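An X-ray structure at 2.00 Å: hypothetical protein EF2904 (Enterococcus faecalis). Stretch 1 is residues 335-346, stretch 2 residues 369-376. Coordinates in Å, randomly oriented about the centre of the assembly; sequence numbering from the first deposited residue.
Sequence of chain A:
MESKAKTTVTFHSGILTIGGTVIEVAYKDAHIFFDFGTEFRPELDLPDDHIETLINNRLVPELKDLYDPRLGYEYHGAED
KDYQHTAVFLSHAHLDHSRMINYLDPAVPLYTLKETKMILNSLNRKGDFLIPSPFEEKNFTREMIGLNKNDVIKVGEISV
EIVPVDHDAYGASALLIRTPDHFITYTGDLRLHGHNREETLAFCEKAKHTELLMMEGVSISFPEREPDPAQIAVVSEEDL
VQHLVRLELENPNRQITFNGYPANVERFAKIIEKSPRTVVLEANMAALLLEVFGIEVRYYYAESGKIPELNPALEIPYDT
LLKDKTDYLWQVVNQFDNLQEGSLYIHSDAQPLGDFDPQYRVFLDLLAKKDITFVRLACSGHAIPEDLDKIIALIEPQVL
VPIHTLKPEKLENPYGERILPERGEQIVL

Stretch 1 (335-346) QFDNLQEGSLYI
Stretch 2 (369-376) KKDITFVR

The contact is a short parallel beta pairing, extended at its N-terminal end by a lysine that ties a 3-10 segment and loop to the second stretch, and it buries 695 Å² summed over both sides.

Strand 344-346 runs beside strand 373-376 with axes 5.0 Å apart at closest approach and N-to-C directions 21° apart. The register pairs Leu344 with Thr373, Tyr345 with Phe374 and Ile346 with Val375, at CA-CA distances of 4.9, 5.2 and 4.9 Å. Phi/psi values are extended: -117/130, -123/128 and -108/113 for 344-346, and -66/122, -99/129 and -127/120 for 373-375. As parallel geometry requires, Tyr345 bonds to the residues flanking its partner: Tyr345 N donates to Thr373 O (2.9 Å, 174°), and Tyr345 O accepts from Val375 N (3.0 Å, 152°). Thr373 N continues the ladder to Ser343 O (2.9 Å, 138°).

A type II turn, Gln340 to Ser343, precedes the first strand. Glu341 (-58/132) and Gly342 (85/3) occupy its corners; at Gly342 a CB would jam against the preceding carbonyl. Ser343 N bonds to Gln340 O (3.2 Å), and Ser343 OG, with chi1 p, donates to the same Gln340 O (2.7 Å). Across the gap, Gly342 N makes a weak bond to Asp371 O (2.9 Å, 126°), and Glu341 CA lies 3.2 Å from Lys370 O in a CA-H...O contact. Asp371 itself has phi/psi 55/37.

On one sheet face lie Leu344, Ile346, Thr373 and Val375. Leu344 (chi1 t, chi2 p) brings CD1 to 3.7 Å from CG2 of Val375 (chi1 t). The other face carries Tyr345 and Phe374, both chi1 t with chi2 71° and 91°; Tyr345 CD2 is 3.9 Å from Phe374 CD1, which sits at the Tyr345 ring edge. Ile372 (-93/120, chi1 m, chi2 t) provides further apolar packing: its CD1 reaches Leu339 CB at 3.6 Å, and its CG2 approaches Tyr345 CB at 4.0 Å.

The 3-10 segment 336-338 has phi/psi -68/-18, -67/-11 and -92/-10, and Leu339 (-69/155) leaves it extended. Lys370 (-95/6; chi1 m, chi2 t, chi3 p, chi4 p) leaves its backbone sideways, and its end comes nearer, NZ donating to Asp337 O (3.0 Å) and Leu339 O (2.9 Å). Asp337 OD1 stays 4.3 Å from Lys370 NZ, beyond a salt bridge; one water spans them, donating to Asp337 OD1 (2.5 Å) and accepting from Lys370 NZ (2.7 Å).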

# COMPACT_ATOMS: atom_id res chain seq x y z
N GLN A 335 17.89 10.57 13.80
CA GLN A 335 18.92 10.81 14.82
C GLN A 335 19.28 9.54 15.57
O GLN A 335 19.28 9.54 16.79
CB GLN A 335 18.49 11.91 15.81
CG GLN A 335 18.44 13.29 15.19
CD GLN A 335 18.39 14.38 16.25
OE1 GLN A 335 19.39 14.67 16.93
NE2 GLN A 335 17.21 14.97 16.43
N PHE A 336 19.58 8.47 14.84
CA PHE A 336 19.80 7.17 15.51
C PHE A 336 21.08 7.20 16.35
O PHE A 336 21.24 6.37 17.25
CB PHE A 336 19.80 5.99 14.51
CG PHE A 336 18.45 5.70 13.94
CD1 PHE A 336 17.64 4.73 14.49
CD2 PHE A 336 17.97 6.42 12.84
CE1 PHE A 336 16.38 4.46 13.95
CE2 PHE A 336 16.69 6.16 12.30
CZ PHE A 336 15.91 5.20 12.86
N ASP A 337 21.96 8.17 16.08
CA ASP A 337 23.23 8.32 16.81
C ASP A 337 23.00 8.72 18.27
O ASP A 337 23.91 8.64 19.10
CB ASP A 337 24.18 9.27 16.05
CG ASP A 337 25.56 9.42 16.70
OD1 ASP A 337 26.25 8.40 16.94
OD2 ASP A 337 25.96 10.59 16.94
N ASN A 338 21.76 9.10 18.61
CA ASN A 338 21.42 9.49 20.00
C ASN A 338 20.90 8.37 20.89
O ASN A 338 20.74 8.55 22.09
CB ASN A 338 20.41 10.63 20.00
CG ASN A 338 21.02 11.94 19.52
OD1 ASN A 338 22.20 12.18 19.72
ND2 ASN A 338 20.21 12.77 18.90
N LEU A 339 20.62 7.21 20.29
CA LEU A 339 20.10 6.07 21.03
C LEU A 339 21.21 5.56 21.91
O LEU A 339 22.38 5.74 21.61
CB LEU A 339 19.65 4.95 20.07
CG LEU A 339 18.42 5.19 19.17
CD1 LEU A 339 18.19 4.00 18.26
CD2 LEU A 339 17.17 5.49 19.99
N GLN A 340 20.84 4.89 22.99
CA GLN A 340 21.82 4.41 23.92
C GLN A 340 22.56 3.19 23.40
O GLN A 340 21.97 2.32 22.75
CB GLN A 340 21.16 4.09 25.25
CG GLN A 340 20.39 5.24 25.83
CD GLN A 340 19.52 4.80 26.98
OE1 GLN A 340 19.74 3.75 27.58
NE2 GLN A 340 18.53 5.62 27.29
N GLU A 341 23.86 3.14 23.70
CA GLU A 341 24.67 1.95 23.52
C GLU A 341 24.07 0.79 24.31
O GLU A 341 23.71 0.93 25.50
CB GLU A 341 26.11 2.24 23.96
CG GLU A 341 27.10 1.12 23.72
CD GLU A 341 28.53 1.63 23.54
OE1 GLU A 341 28.72 2.83 23.18
OE2 GLU A 341 29.47 0.81 23.74
N GLY A 342 23.94 -0.35 23.63
CA GLY A 342 23.37 -1.55 24.24
C GLY A 342 21.85 -1.62 24.20
O GLY A 342 21.25 -2.56 24.75
N SER A 343 21.22 -0.64 23.57
CA SER A 343 19.75 -0.63 23.53
C SER A 343 19.20 -1.59 22.44
O SER A 343 19.96 -2.22 21.69
CB SER A 343 19.23 0.80 23.36
OG SER A 343 19.53 1.29 22.07
N LEU A 344 17.87 -1.69 22.38
CA LEU A 344 17.19 -2.60 21.46
C LEU A 344 16.36 -1.78 20.50
O LEU A 344 15.63 -0.91 20.91
CB LEU A 344 16.30 -3.57 22.25
CG LEU A 344 15.47 -4.62 21.49
CD1 LEU A 344 16.36 -5.55 20.65
CD2 LEU A 344 14.57 -5.41 22.49
N TYR A 345 16.50 -2.06 19.21
CA TYR A 345 15.67 -1.42 18.19
C TYR A 345 14.94 -2.49 17.38
O TYR A 345 15.54 -3.41 16.86
CB TYR A 345 16.51 -0.52 17.27
CG TYR A 345 15.76 -0.08 16.02
CD1 TYR A 345 14.71 0.84 16.11
CD2 TYR A 345 16.08 -0.60 14.77
CE1 TYR A 345 14.01 1.23 14.96
CE2 TYR A 345 15.38 -0.20 13.63
CZ TYR A 345 14.35 0.70 13.74
OH TYR A 345 13.64 1.08 12.62
N ILE A 346 13.63 -2.33 17.28
CA ILE A 346 12.78 -3.30 16.60
C ILE A 346 12.32 -2.70 15.29
O ILE A 346 11.60 -1.70 15.27
CB ILE A 346 11.59 -3.71 17.48
CG1 ILE A 346 12.10 -4.37 18.77
CG2 ILE A 346 10.66 -4.66 16.70
CD1 ILE A 346 11.11 -4.21 19.94
N LYS A 369 27.86 -0.27 15.21
CA LYS A 369 28.90 0.59 15.85
C LYS A 369 28.49 1.09 17.22
O LYS A 369 29.34 1.36 18.08
CB LYS A 369 29.22 1.80 14.97
CG LYS A 369 30.00 1.49 13.70
CD LYS A 369 31.52 1.51 13.90
CE LYS A 369 32.07 2.88 14.32
NZ LYS A 369 33.49 2.80 14.78
N LYS A 370 27.18 1.24 17.42
CA LYS A 370 26.65 1.73 18.69
C LYS A 370 26.26 0.61 19.64
O LYS A 370 25.70 0.87 20.70
CB LYS A 370 25.47 2.67 18.43
CG LYS A 370 25.90 4.00 17.80
CD LYS A 370 24.76 5.00 17.68
CE LYS A 370 24.03 5.27 19.03
NZ LYS A 370 24.84 5.94 20.12
N ASP A 371 26.56 -0.64 19.26
CA ASP A 371 26.16 -1.81 20.05
C ASP A 371 24.63 -1.80 20.30
O ASP A 371 24.16 -2.14 21.39
CB ASP A 371 26.94 -1.83 21.38
CG ASP A 371 27.00 -3.22 22.03
OD1 ASP A 371 27.06 -4.24 21.30
OD2 ASP A 371 26.99 -3.28 23.30
N ILE A 372 23.87 -1.36 19.31
CA ILE A 372 22.39 -1.41 19.39
C ILE A 372 21.97 -2.71 18.73
O ILE A 372 22.30 -2.95 17.56
CB ILE A 372 21.73 -0.19 18.70
CG1 ILE A 372 22.18 1.13 19.37
CG2 ILE A 372 20.19 -0.29 18.72
CD1 ILE A 372 21.76 2.38 18.59
N THR A 373 21.30 -3.59 19.49
CA THR A 373 20.74 -4.81 18.92
C THR A 373 19.60 -4.51 17.93
O THR A 373 18.61 -3.86 18.28
CB THR A 373 20.23 -5.76 20.01
OG1 THR A 373 21.31 -6.08 20.91
CG2 THR A 373 19.68 -7.06 19.39
N PHE A 374 19.76 -4.97 16.70
CA PHE A 374 18.76 -4.77 15.65
C PHE A 374 17.94 -6.04 15.53
O PHE A 374 18.50 -7.15 15.43
CB PHE A 374 19.47 -4.50 14.33
CG PHE A 374 18.56 -4.48 13.13
CD1 PHE A 374 17.99 -3.29 12.70
CD2 PHE A 374 18.31 -5.64 12.40
CE1 PHE A 374 17.17 -3.24 11.59
CE2 PHE A 374 17.48 -5.60 11.26
CZ PHE A 374 16.92 -4.39 10.87
N VAL A 375 16.62 -5.88 15.56
CA VAL A 375 15.71 -7.01 15.42
C VAL A 375 14.73 -6.74 14.31
O VAL A 375 13.99 -5.76 14.35
CB VAL A 375 14.99 -7.35 16.74
CG1 VAL A 375 13.96 -8.46 16.53
CG2 VAL A 375 16.00 -7.80 17.78
N ARG A 376 14.75 -7.60 13.30
CA ARG A 376 13.79 -7.56 12.24
C ARG A 376 12.51 -8.27 12.66
O ARG A 376 12.50 -9.49 12.91
CB ARG A 376 14.37 -8.16 10.97
CG ARG A 376 13.53 -7.85 9.73
CD ARG A 376 14.16 -8.36 8.45
NE ARG A 376 13.19 -8.25 7.36
CZ ARG A 376 13.03 -7.16 6.61
NH1 ARG A 376 13.79 -6.09 6.82
NH2 ARG A 376 12.10 -7.14 5.66
O HOH W 1 26.91 7.20 19.03
O HOH W 2 30.48 0.23 21.07